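Local coordinates for protein glutamate racemase (Escherichia coli, PDB 2JFN) that belongs to the Asp/Glu/hydantoin racemase family, a group of alpha/beta enzymes, and holds two bound small molecules in separate pockets, at residues Val114-Lys119 and His145-Arg150; Gly131-Arg136 and Asp198-Gly203; Phe27-Gly32 and Cys204-Leu209; Glu158-Ala163 and Arg185-Trp190. All coordinates share one frame; numbering follows the deposited sequence.

Contact 1: residues Val114-Lys119 and His145-Arg150. With UMA (uridine-5'-diphosphate-N-acetylmuramoyl-L-alanine), chain C.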
# COMPACT_ATOMS: atom_id res chain seq x y z
N VAL A 114 -2.89 -4.23 -5.86
CA VAL A 114 -3.37 -4.55 -4.52
C VAL A 114 -4.85 -4.28 -4.35
O VAL A 114 -5.36 -3.23 -4.76
CB VAL A 114 -2.65 -3.73 -3.44
CG1 VAL A 114 -1.14 -3.97 -3.50
CG2 VAL A 114 -2.98 -2.26 -3.62
N VAL A 115 -5.54 -5.24 -3.76
CA VAL A 115 -6.96 -5.10 -3.48
C VAL A 115 -7.13 -5.56 -2.04
O VAL A 115 -6.37 -6.41 -1.57
CB VAL A 115 -7.83 -5.98 -4.41
CG1 VAL A 115 -7.77 -5.46 -5.84
CG2 VAL A 115 -7.35 -7.42 -4.36
N PRO A 116 -8.09 -4.99 -1.31
CA PRO A 116 -8.31 -5.38 0.09
C PRO A 116 -8.43 -6.90 0.21
O PRO A 116 -9.11 -7.53 -0.59
CB PRO A 116 -9.60 -4.65 0.46
CG PRO A 116 -9.48 -3.37 -0.36
CD PRO A 116 -9.00 -3.90 -1.70
N ALA A 117 -7.77 -7.47 1.22
CA ALA A 117 -7.76 -8.92 1.45
C ALA A 117 -9.08 -9.48 1.99
O ALA A 117 -9.09 -10.24 2.96
CB ALA A 117 -6.62 -9.28 2.39
N ILE A 118 -10.18 -9.11 1.35
CA ILE A 118 -11.49 -9.57 1.77
C ILE A 118 -11.65 -11.08 1.63
O ILE A 118 -12.20 -11.73 2.52
CB ILE A 118 -12.60 -8.87 0.97
CG1 ILE A 118 -12.61 -7.38 1.32
CG2 ILE A 118 -13.95 -9.52 1.26
CD1 ILE A 118 -13.55 -6.56 0.49
N LYS A 119 -11.15 -11.63 0.52
CA LYS A 119 -11.26 -13.06 0.27
C LYS A 119 -10.72 -13.93 1.41
O LYS A 119 -11.44 -14.77 1.95
CB LYS A 119 -10.57 -13.42 -1.05
CG LYS A 119 -10.76 -14.88 -1.45
CD LYS A 119 -10.19 -15.17 -2.83
CE LYS A 119 -10.36 -16.63 -3.17
NZ LYS A 119 -9.60 -16.99 -4.39
N HIS A 145 -17.11 -2.35 -3.44
CA HIS A 145 -18.44 -2.90 -3.22
C HIS A 145 -18.63 -4.24 -3.92
O HIS A 145 -19.29 -5.14 -3.40
CB HIS A 145 -19.52 -1.93 -3.72
CG HIS A 145 -19.40 -0.55 -3.15
ND1 HIS A 145 -19.31 -0.31 -1.80
CD2 HIS A 145 -19.37 0.67 -3.75
CE1 HIS A 145 -19.23 1.00 -1.59
NE2 HIS A 145 -19.27 1.61 -2.76
N GLU A 146 -18.04 -4.37 -5.10
CA GLU A 146 -18.14 -5.59 -5.88
C GLU A 146 -17.38 -6.74 -5.23
O GLU A 146 -17.92 -7.82 -5.03
CB GLU A 146 -17.60 -5.35 -7.29
CG GLU A 146 -18.36 -4.28 -8.06
CD GLU A 146 -17.66 -3.85 -9.33
OE1 GLU A 146 -18.17 -2.92 -10.00
OE2 GLU A 146 -16.61 -4.43 -9.67
N LEU A 147 -16.11 -6.49 -4.89
CA LEU A 147 -15.28 -7.51 -4.25
C LEU A 147 -15.96 -8.03 -2.98
O LEU A 147 -15.88 -9.21 -2.67
CB LEU A 147 -13.91 -6.93 -3.91
CG LEU A 147 -12.86 -7.88 -3.34
CD1 LEU A 147 -12.54 -8.97 -4.35
CD2 LEU A 147 -11.60 -7.10 -3.00
N ILE A 148 -16.62 -7.12 -2.27
CA ILE A 148 -17.31 -7.47 -1.03
C ILE A 148 -18.42 -8.49 -1.26
O ILE A 148 -18.72 -9.30 -0.38
CB ILE A 148 -17.92 -6.21 -0.38
CG1 ILE A 148 -16.80 -5.28 0.09
CG2 ILE A 148 -18.81 -6.60 0.79
CD1 ILE A 148 -17.28 -3.99 0.72
N ALA A 149 -19.01 -8.46 -2.44
CA ALA A 149 -20.09 -9.39 -2.77
C ALA A 149 -19.56 -10.66 -3.42
O ALA A 149 -20.16 -11.73 -3.30
CB ALA A 149 -21.09 -8.70 -3.70
N ARG A 150 -18.42 -10.55 -4.11
CA ARG A 150 -17.83 -11.69 -4.79
C ARG A 150 -17.21 -12.76 -3.89
O ARG A 150 -17.46 -13.95 -4.08
CB ARG A 150 -16.78 -11.21 -5.80
CG ARG A 150 -16.17 -12.32 -6.65
CD ARG A 150 -15.24 -11.80 -7.74
NE ARG A 150 -15.93 -11.05 -8.78
CZ ARG A 150 -16.28 -9.76 -8.68
NH1 ARG A 150 -16.00 -9.07 -7.58
NH2 ARG A 150 -16.91 -9.17 -9.69
N1 UMA C . -3.34 -9.87 -3.20
C2 UMA C . -3.29 -8.63 -4.01
N3 UMA C . -2.51 -8.70 -5.15
C4 UMA C . -1.78 -9.82 -5.58
C5 UMA C . -1.88 -11.06 -4.70
C6 UMA C . -2.63 -11.02 -3.59
O2 UMA C . -3.88 -7.60 -3.72
O4 UMA C . -1.12 -9.75 -6.61
C1B UMA C . -4.19 -9.81 -1.95
C2B UMA C . -5.65 -10.07 -2.28
O2' UMA C . -6.59 -9.20 -1.53
C3B UMA C . -5.93 -11.51 -2.04
C4B UMA C . -5.00 -11.73 -0.86
O4B UMA C . -3.90 -10.83 -1.03
O3B UMA C . -7.35 -11.55 -1.74
C5B UMA C . -4.43 -13.08 -0.75
O5B UMA C . -3.95 -13.50 -1.98
PA UMA C . -3.44 -14.97 -2.28
O1A UMA C . -2.62 -14.84 -3.49
O2A UMA C . -2.78 -15.49 -1.13
O3A UMA C . -4.82 -15.75 -2.65
PB UMA C . -6.32 -15.26 -2.91
O1B UMA C . -6.90 -14.63 -1.75
O2B UMA C . -7.04 -16.38 -3.53
O1' UMA C . -6.05 -14.20 -4.13
C1' UMA C . -6.36 -14.38 -5.52
C2' UMA C . -5.30 -13.81 -6.41
N2' UMA C . -3.99 -14.47 -6.21
C7' UMA C . -3.44 -15.24 -7.15
O7' UMA C . -3.89 -15.31 -8.29
C8' UMA C . -2.20 -16.04 -6.80
C3' UMA C . -5.21 -12.29 -6.15
O3' UMA C . -4.25 -11.66 -7.06
C4' UMA C . -6.59 -11.61 -6.32
O4' UMA C . -6.51 -10.23 -6.04
C5' UMA C . -7.62 -12.28 -5.41
O5' UMA C . -7.65 -13.73 -5.71
C6' UMA C . -9.04 -11.77 -5.61
O6' UMA C . -9.41 -11.90 -6.97
C18 UMA C . -4.17 -11.78 -8.50
C19 UMA C . -4.83 -10.65 -9.24
O18 UMA C . -5.32 -10.82 -10.34
C20 UMA C . -2.70 -12.08 -8.88
N4 UMA C . -4.82 -9.47 -8.59
C21 UMA C . -5.27 -8.19 -9.15
C22 UMA C . -4.65 -7.82 -10.53
O19 UMA C . -3.51 -8.26 -10.78
O20 UMA C . -5.33 -7.14 -11.34
C23 UMA C . -4.96 -7.07 -8.14
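Ile118 and Leu147 pass one another with their side chains heading opposite ways, where the loop 114-119, running into helix 118-124, meets helix 142-150. The close part of the contact centres on Leu147 and on Ile118 CD1, which lies 3.5 Å from Ile148 CG1 and 4.0 Å from Leu147 CD2. Leu147 holds CG anti to its backbone N (chi1 -175°), and its CD2 branch enters the notch between Val115, Pro116 and Ile118. There CD2 lies 3.5 Å from Pro116 O and 4.2 Å from Val115 CB. The side chains here are all apolar, although CD2 also rests on that carbonyl; Ile148 continues onto Ile157 and Met159 of strand 156-161. By contrast, Glu146, Ala149 and Arg150 are exposed and take no part in the packing, the CB of Ala149 pointing away from the loop.

The other side of the loop is polar and faces UMA. Val115 grips the ligand with its backbone N and O: N donates to UMA O2 at 2.9 Å, and O accepts from UMA O2' at 2.8 Å. The extended Lys119 chain reaches to the diphosphate, where NZ donates to UMA O2B at 2.8 Å. An inverse gamma turn centred on Ala117, the N-cap of helix 118-124, bends the chain between these sites. One loop thus packs on a helix and lines the UMA pocket, at the entry to a helix of an alpha/beta fold.

Contact 2: residues Gly131-Arg136 and Asp198-Gly203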
# COMPACT_ATOMS: atom_id res chain seq x y z
N GLY A 131 -14.55 -6.72 9.20
CA GLY A 131 -14.43 -5.28 9.05
C GLY A 131 -13.45 -4.91 7.95
O GLY A 131 -12.49 -5.64 7.67
N LEU A 132 -13.70 -3.78 7.30
CA LEU A 132 -12.81 -3.30 6.25
C LEU A 132 -12.41 -1.88 6.58
O LEU A 132 -13.25 -0.98 6.61
CB LEU A 132 -13.50 -3.34 4.88
CG LEU A 132 -12.73 -2.71 3.70
CD1 LEU A 132 -11.40 -3.44 3.47
CD2 LEU A 132 -13.59 -2.78 2.44
N LEU A 133 -11.13 -1.68 6.88
CA LEU A 133 -10.61 -0.36 7.18
C LEU A 133 -9.89 0.09 5.93
O LEU A 133 -8.96 -0.58 5.47
CB LEU A 133 -9.60 -0.39 8.33
CG LEU A 133 -10.11 -0.46 9.77
CD1 LEU A 133 -8.91 -0.42 10.70
CD2 LEU A 133 -11.04 0.72 10.05
N ALA A 134 -10.32 1.20 5.36
CA ALA A 134 -9.70 1.73 4.15
C ALA A 134 -9.77 3.24 4.22
O ALA A 134 -10.32 3.80 5.16
CB ALA A 134 -10.46 1.23 2.92
N THR A 135 -9.19 3.91 3.23
CA THR A 135 -9.25 5.35 3.24
C THR A 135 -10.63 5.75 2.72
O THR A 135 -11.33 4.94 2.12
CB THR A 135 -8.13 5.98 2.39
OG1 THR A 135 -8.12 7.39 2.61
CG2 THR A 135 -8.33 5.67 0.92
N ARG A 136 -11.00 7.00 2.97
CA ARG A 136 -12.31 7.50 2.58
C ARG A 136 -12.69 7.22 1.13
O ARG A 136 -13.81 6.80 0.85
CB ARG A 136 -12.40 9.01 2.85
CG ARG A 136 -13.80 9.56 2.66
CD ARG A 136 -14.80 8.78 3.51
NE ARG A 136 -16.17 9.05 3.09
CZ ARG A 136 -17.24 8.45 3.61
NH1 ARG A 136 -17.09 7.56 4.58
NH2 ARG A 136 -18.45 8.75 3.16
N ASP A 198 -14.51 -9.83 14.15
CA ASP A 198 -13.43 -10.56 14.79
C ASP A 198 -12.24 -10.60 13.83
O ASP A 198 -11.14 -11.03 14.18
CB ASP A 198 -13.90 -11.97 15.20
CG ASP A 198 -14.07 -12.92 14.01
OD1 ASP A 198 -14.20 -12.46 12.86
OD2 ASP A 198 -14.08 -14.16 14.26
N THR A 199 -12.48 -10.11 12.61
CA THR A 199 -11.44 -10.07 11.58
C THR A 199 -11.50 -8.70 10.89
O THR A 199 -12.55 -8.29 10.40
CB THR A 199 -11.68 -11.18 10.54
OG1 THR A 199 -11.83 -12.44 11.22
CG2 THR A 199 -10.51 -11.28 9.57
N VAL A 200 -10.37 -7.99 10.85
CA VAL A 200 -10.34 -6.67 10.23
C VAL A 200 -9.35 -6.62 9.08
O VAL A 200 -8.16 -6.88 9.26
CB VAL A 200 -9.96 -5.56 11.25
CG1 VAL A 200 -9.85 -4.21 10.54
CG2 VAL A 200 -11.01 -5.48 12.36
N VAL A 201 -9.85 -6.28 7.89
CA VAL A 201 -9.02 -6.19 6.70
C VAL A 201 -8.43 -4.79 6.59
O VAL A 201 -9.15 -3.80 6.65
CB VAL A 201 -9.85 -6.44 5.42
CG1 VAL A 201 -8.99 -6.21 4.17
CG2 VAL A 201 -10.41 -7.85 5.43
N LEU A 202 -7.11 -4.70 6.46
CA LEU A 202 -6.48 -3.40 6.29
C LEU A 202 -6.43 -3.20 4.79
O LEU A 202 -5.56 -3.75 4.10
CB LEU A 202 -5.08 -3.42 6.91
CG LEU A 202 -5.10 -3.79 8.39
CD1 LEU A 202 -3.70 -3.70 8.99
CD2 LEU A 202 -6.06 -2.86 9.12
N GLY A 203 -7.40 -2.45 4.28
CA GLY A 203 -7.51 -2.20 2.85
C GLY A 203 -6.85 -0.91 2.40
O GLY A 203 -7.25 -0.30 1.41
O HOH W 1 -7.65 2.25 0.89
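Gly131 to Leu133 pair with Val200 to Leu202 in parallel, the two short strands running 4.5 Å apart at their closest with 25° between their directions. Four backbone hydrogen bonds join them in the alternating pattern of a parallel sheet. Gly131 uses both its N and its O, N donating to Thr199 O at 2.8 Å and O accepting from Val201 N at 2.7 Å. Val201 O then takes Leu133 N at 2.9 Å, and Leu133 O takes Gly203 N at 2.7 Å; this last bond is the most bent of the four, with 148° at the hydrogen. Val200 CA adds a CA-H...O contact to Gly131 O.

The apolar contacts divide between the two faces. On one, Leu132, its CG anti to the backbone N (chi1 173°), lays CD1 against Val201 CG1 at 3.7 Å. On the other, Leu133 CG meets Val200 CG1 at 3.8 Å, while Leu133 and Leu202 run alongside in one direction, with CD1 of the first near CD2 of the second.

Water continues the link past the paired residues: water 1 accepts from Thr135 N and donates to Gly203 O at 2.6 Å.

Strands 129-134 and 199-202 are the two inner strands of a four-stranded parallel sheet, with 156-161 beyond the first and 223-225 beyond the second. Ala121 of helix 118-124 packs on the face of Val201, and Trp190 of helix 188-191 covers Val200 and Leu133 on the other.

Contact 3: residues Phe27-Gly32 and Cys204-Leu209; sequences FDSGVG and CTHFPL. With GLU (glutamic acid), chain B.
Asp28, Thr205 and His206 meet round the amino nitrogen of the bound glutamic acid. GLU N donates to Thr205 OG1 at 2.7 Å, to Asp28 OD2 at 2.8 Å and, in the plane of the imidazole at its edge, to His206 ND1 at 2.8 Å; a bond to Asp28 OD1 is weak. Asp28 holds CG anti to its backbone N (chi1 -177°). Thr205 N holds GLU O, and Ser29 OG reaches the far carboxylate, donating to GLU OE2 at 2.6 Å.

One shell out, Gly32 lies over the imidazole face, its CA 3.7 Å from the ring centroid and 20° off the normal, while Val31 CG2 touches the ring at CD2. His206 NE2 is bonded to Glu170, which also takes Val31 N. Asp28 OD1 accepts from Gly30 N from above the carboxylate plane, closing an Asx turn, and also from Gly33 N. Gly32 O and Thr205 O, 2.9 Å apart, share the single proton of Ser35 OG. Further out, Leu209 CD1 packs on Val31 O and CG2.

The loops after strands 21-28 and 199-202, each from a different sheet, thus face each other across an amino-acid pocket between two alpha/beta halves.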
# COMPACT_ATOMS: atom_id res chain seq x y z
N PHE A 27 5.73 1.23 -5.51
CA PHE A 27 5.14 2.56 -5.57
C PHE A 27 3.93 2.78 -4.67
O PHE A 27 3.12 1.89 -4.47
CB PHE A 27 4.72 2.88 -7.00
CG PHE A 27 3.88 4.13 -7.13
CD1 PHE A 27 4.48 5.39 -7.19
CD2 PHE A 27 2.49 4.05 -7.12
CE1 PHE A 27 3.71 6.55 -7.23
CE2 PHE A 27 1.71 5.21 -7.16
CZ PHE A 27 2.31 6.46 -7.22
N ASP A 28 3.81 4.00 -4.15
CA ASP A 28 2.68 4.41 -3.32
C ASP A 28 2.61 5.92 -3.35
O ASP A 28 3.56 6.59 -3.76
CB ASP A 28 2.82 3.96 -1.86
CG ASP A 28 1.60 4.33 -1.03
OD1 ASP A 28 1.74 4.71 0.16
OD2 ASP A 28 0.47 4.24 -1.56
N SER A 29 1.48 6.46 -2.91
CA SER A 29 1.30 7.90 -2.84
C SER A 29 2.13 8.45 -1.67
O SER A 29 2.56 9.60 -1.69
CB SER A 29 -0.18 8.21 -2.61
OG SER A 29 -0.63 7.59 -1.43
N GLY A 30 2.36 7.61 -0.66
CA GLY A 30 3.14 8.03 0.49
C GLY A 30 3.98 6.94 1.12
O GLY A 30 4.72 6.24 0.43
N VAL A 31 3.87 6.78 2.44
CA VAL A 31 4.65 5.77 3.15
C VAL A 31 4.01 4.37 3.21
O VAL A 31 4.70 3.40 3.53
CB VAL A 31 4.97 6.22 4.61
CG1 VAL A 31 5.78 7.51 4.60
CG2 VAL A 31 3.68 6.43 5.41
N GLY A 32 2.73 4.27 2.90
CA GLY A 32 2.06 2.97 2.96
C GLY A 32 2.76 1.88 2.17
O GLY A 32 2.77 0.72 2.57
N CYS A 204 -5.84 -0.49 3.15
CA CYS A 204 -5.06 0.69 2.82
C CYS A 204 -3.65 0.28 3.21
O CYS A 204 -3.42 -0.14 4.35
CB CYS A 204 -5.53 1.89 3.64
SG CYS A 204 -4.78 3.44 3.14
N THR A 205 -2.70 0.38 2.28
CA THR A 205 -1.33 -0.04 2.59
C THR A 205 -0.68 0.79 3.71
O THR A 205 0.37 0.43 4.23
CB THR A 205 -0.43 -0.02 1.33
OG1 THR A 205 -0.27 1.33 0.86
CG2 THR A 205 -1.06 -0.86 0.22
N HIS A 206 -1.31 1.91 4.07
CA HIS A 206 -0.79 2.73 5.16
C HIS A 206 -1.10 2.10 6.52
O HIS A 206 -0.34 2.23 7.48
CB HIS A 206 -1.42 4.13 5.15
CG HIS A 206 -0.67 5.14 4.34
ND1 HIS A 206 -0.70 5.16 2.96
CD2 HIS A 206 0.08 6.20 4.72
CE1 HIS A 206 0.01 6.19 2.52
NE2 HIS A 206 0.49 6.84 3.57
N PHE A 207 -2.24 1.41 6.59
CA PHE A 207 -2.69 0.84 7.86
C PHE A 207 -1.84 -0.21 8.55
O PHE A 207 -1.72 -0.18 9.78
CB PHE A 207 -4.15 0.38 7.71
CG PHE A 207 -5.11 1.50 7.35
CD1 PHE A 207 -6.44 1.23 7.01
CD2 PHE A 207 -4.67 2.83 7.32
CE1 PHE A 207 -7.32 2.25 6.65
CE2 PHE A 207 -5.55 3.86 6.96
CZ PHE A 207 -6.87 3.57 6.63
N PRO A 208 -1.23 -1.16 7.81
CA PRO A 208 -0.41 -2.16 8.50
C PRO A 208 0.69 -1.48 9.34
O PRO A 208 1.17 -2.03 10.32
CB PRO A 208 0.17 -2.99 7.36
CG PRO A 208 -0.95 -2.97 6.36
CD PRO A 208 -1.38 -1.51 6.38
N LEU A 209 1.07 -0.27 8.93
CA LEU A 209 2.10 0.50 9.63
C LEU A 209 1.63 0.88 11.03
O LEU A 209 2.44 1.22 11.90
CB LEU A 209 2.44 1.78 8.85
CG LEU A 209 3.05 1.60 7.47
CD1 LEU A 209 3.19 2.95 6.79
CD2 LEU A 209 4.40 0.91 7.60
N GLU B . -1.32 3.83 0.59
CA GLU B . -2.70 4.31 0.48
C GLU B . -3.50 3.30 -0.32
O GLU B . -3.27 2.04 -0.17
CB GLU B . -2.73 5.68 -0.21
CG GLU B . -3.66 6.65 0.54
CD GLU B . -3.93 7.90 -0.29
OE1 GLU B . -5.02 8.47 -0.20
OE2 GLU B . -3.07 8.36 -1.04
OXT GLU B . -4.41 3.69 -1.12

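Contact 4: residues Glu158-Ala163 and Arg185-Trp190; sequences EMLGSA and RILRPW
Leu160 is the bump that fills the hollow between Ile186, Leu187 and Trp190, packing helices against one face of a parallel sheet. Strand 156-161 leads through these helices to strand 199-202, and strand 129-134 lies between the two strands in the sheet, so the unit is a beta-alpha-beta crossover that skips one strand.

Leu160 CG is anti to the backbone N (chi1 -160°) and CD1 is anti to CA (chi2 168°). CD1 sits squarely over the indole, 3.7 Å from the centroid of the five-membered ring and only 11° off its normal, a CH-pi contact. The same methyl touches Leu187 CD2 at 4.0 Å. The other methyl, CD2, turns to Ile186, whose side chain crosses that of Leu160 at about a right angle, and meets CG2 at 4.2 Å. Ile186 CG2 is a second bump, seated against Ser162 at 3.8 Å from CB and 3.6 Å from OG. That hydroxyl has its own polar partner, Met165 N, and caps the start of helix 163-174.

At the other end of the contact the indole edge meets Glu158 O. Trp190 CZ2 comes to 3.3 Å from that oxygen, close to the ring plane, and Glu158 CB lies near NE1. The indole N-H reaches the strand through a water: water 2 accepts from Trp190 NE1 at 3.1 Å and donates to Met159 O at 2.6 Å.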
# COMPACT_ATOMS: atom_id res chain seq x y z
N GLU A 158 -18.41 -4.82 7.51
CA GLU A 158 -18.54 -3.53 8.17
C GLU A 158 -17.44 -2.65 7.60
O GLU A 158 -16.27 -2.84 7.91
CB GLU A 158 -18.34 -3.67 9.68
CG GLU A 158 -19.40 -4.50 10.39
CD GLU A 158 -20.79 -3.92 10.24
OE1 GLU A 158 -20.95 -2.70 10.41
OE2 GLU A 158 -21.72 -4.70 9.94
N MET A 159 -17.82 -1.68 6.77
CA MET A 159 -16.84 -0.78 6.16
C MET A 159 -16.60 0.46 7.00
O MET A 159 -17.52 1.00 7.60
CB MET A 159 -17.28 -0.33 4.77
CG MET A 159 -17.09 -1.35 3.67
SD MET A 159 -17.08 -0.50 2.07
CE MET A 159 -18.76 0.16 2.03
N LEU A 160 -15.36 0.91 7.01
CA LEU A 160 -14.99 2.11 7.74
C LEU A 160 -13.85 2.80 6.98
O LEU A 160 -12.72 2.31 6.95
CB LEU A 160 -14.55 1.74 9.16
CG LEU A 160 -14.58 2.85 10.22
CD1 LEU A 160 -14.41 2.24 11.61
CD2 LEU A 160 -13.49 3.87 9.93
N GLY A 161 -14.17 3.91 6.32
CA GLY A 161 -13.18 4.64 5.56
C GLY A 161 -12.64 5.81 6.37
O GLY A 161 -13.42 6.60 6.91
N SER A 162 -11.32 5.93 6.45
CA SER A 162 -10.73 7.02 7.22
C SER A 162 -9.49 7.64 6.61
O SER A 162 -8.42 7.02 6.59
CB SER A 162 -10.39 6.54 8.64
OG SER A 162 -9.69 7.54 9.36
N ALA A 163 -9.62 8.87 6.13
CA ALA A 163 -8.49 9.57 5.55
C ALA A 163 -7.57 10.00 6.70
O ALA A 163 -6.36 10.12 6.54
CB ALA A 163 -8.97 10.79 4.78
N ARG A 185 -11.37 7.33 18.61
CA ARG A 185 -12.45 8.15 18.09
C ARG A 185 -12.83 7.65 16.70
O ARG A 185 -14.01 7.46 16.39
CB ARG A 185 -12.00 9.61 18.02
CG ARG A 185 -13.06 10.55 17.45
CD ARG A 185 -14.27 10.64 18.37
NE ARG A 185 -15.39 11.31 17.70
CZ ARG A 185 -16.08 10.79 16.70
NH1 ARG A 185 -15.78 9.57 16.24
NH2 ARG A 185 -17.06 11.48 16.13
N ILE A 186 -11.83 7.45 15.86
CA ILE A 186 -12.07 6.97 14.50
C ILE A 186 -12.78 5.61 14.55
O ILE A 186 -13.70 5.36 13.78
CB ILE A 186 -10.74 6.82 13.72
CG1 ILE A 186 -10.08 8.20 13.55
CG2 ILE A 186 -10.99 6.16 12.37
CD1 ILE A 186 -8.70 8.16 12.92
N LEU A 187 -12.35 4.75 15.47
CA LEU A 187 -12.94 3.41 15.59
C LEU A 187 -14.14 3.33 16.54
O LEU A 187 -14.67 2.24 16.78
CB LEU A 187 -11.85 2.42 16.05
CG LEU A 187 -10.68 2.23 15.08
CD1 LEU A 187 -9.54 1.48 15.76
CD2 LEU A 187 -11.15 1.47 13.86
N ARG A 188 -14.59 4.48 17.05
CA ARG A 188 -15.72 4.51 17.98
C ARG A 188 -16.90 3.66 17.49
O ARG A 188 -17.43 2.86 18.24
CB ARG A 188 -16.17 5.96 18.23
CG ARG A 188 -17.07 6.13 19.47
CD ARG A 188 -17.36 7.59 19.80
NE ARG A 188 -18.29 8.21 18.85
CZ ARG A 188 -18.79 9.44 18.99
NH1 ARG A 188 -18.45 10.18 20.04
NH2 ARG A 188 -19.64 9.92 18.10
N PRO A 189 -17.30 3.81 16.21
CA PRO A 189 -18.42 3.03 15.67
C PRO A 189 -18.30 1.54 15.99
O PRO A 189 -19.27 0.90 16.39
CB PRO A 189 -18.32 3.29 14.17
CG PRO A 189 -17.75 4.65 14.09
CD PRO A 189 -16.68 4.64 15.16
N TRP A 190 -17.10 1.00 15.80
CA TRP A 190 -16.84 -0.41 16.05
C TRP A 190 -16.77 -0.73 17.54
O TRP A 190 -17.25 -1.77 17.97
CB TRP A 190 -15.55 -0.84 15.35
CG TRP A 190 -15.69 -0.94 13.86
CD1 TRP A 190 -16.80 -0.64 13.12
CD2 TRP A 190 -14.70 -1.39 12.93
NE1 TRP A 190 -16.56 -0.88 11.79
CE2 TRP A 190 -15.28 -1.33 11.64
CE3 TRP A 190 -13.37 -1.83 13.06
CZ2 TRP A 190 -14.58 -1.71 10.49
CZ3 TRP A 190 -12.68 -2.20 11.90
CH2 TRP A 190 -13.29 -2.13 10.64
O HOH W 2 -18.73 -0.01 9.68

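In the fold
Contacts 2 and 4 share the four-stranded parallel sheet: strand 129-134 pairs with 199-202 in contact 2 and with 156-161, the strand of contact 4, on its other edge. Contact 2 is fully buried and rests on backbone hydrogen bonds, whereas contact 4, its centre about 19 Å from the centre of the chain, is partly buried and joined by side-chain packing. Contact 1 covers the sheet face opposite to that of contact 4, Pro116 resting on Leu132, and pairs an apolar seam with a polar ligand side. Contact 3, its centre about 4 Å from that of the chain, is the most central, its polar groups meeting mainly through the bound glutamic acid; its Phe207 packs against Ala134.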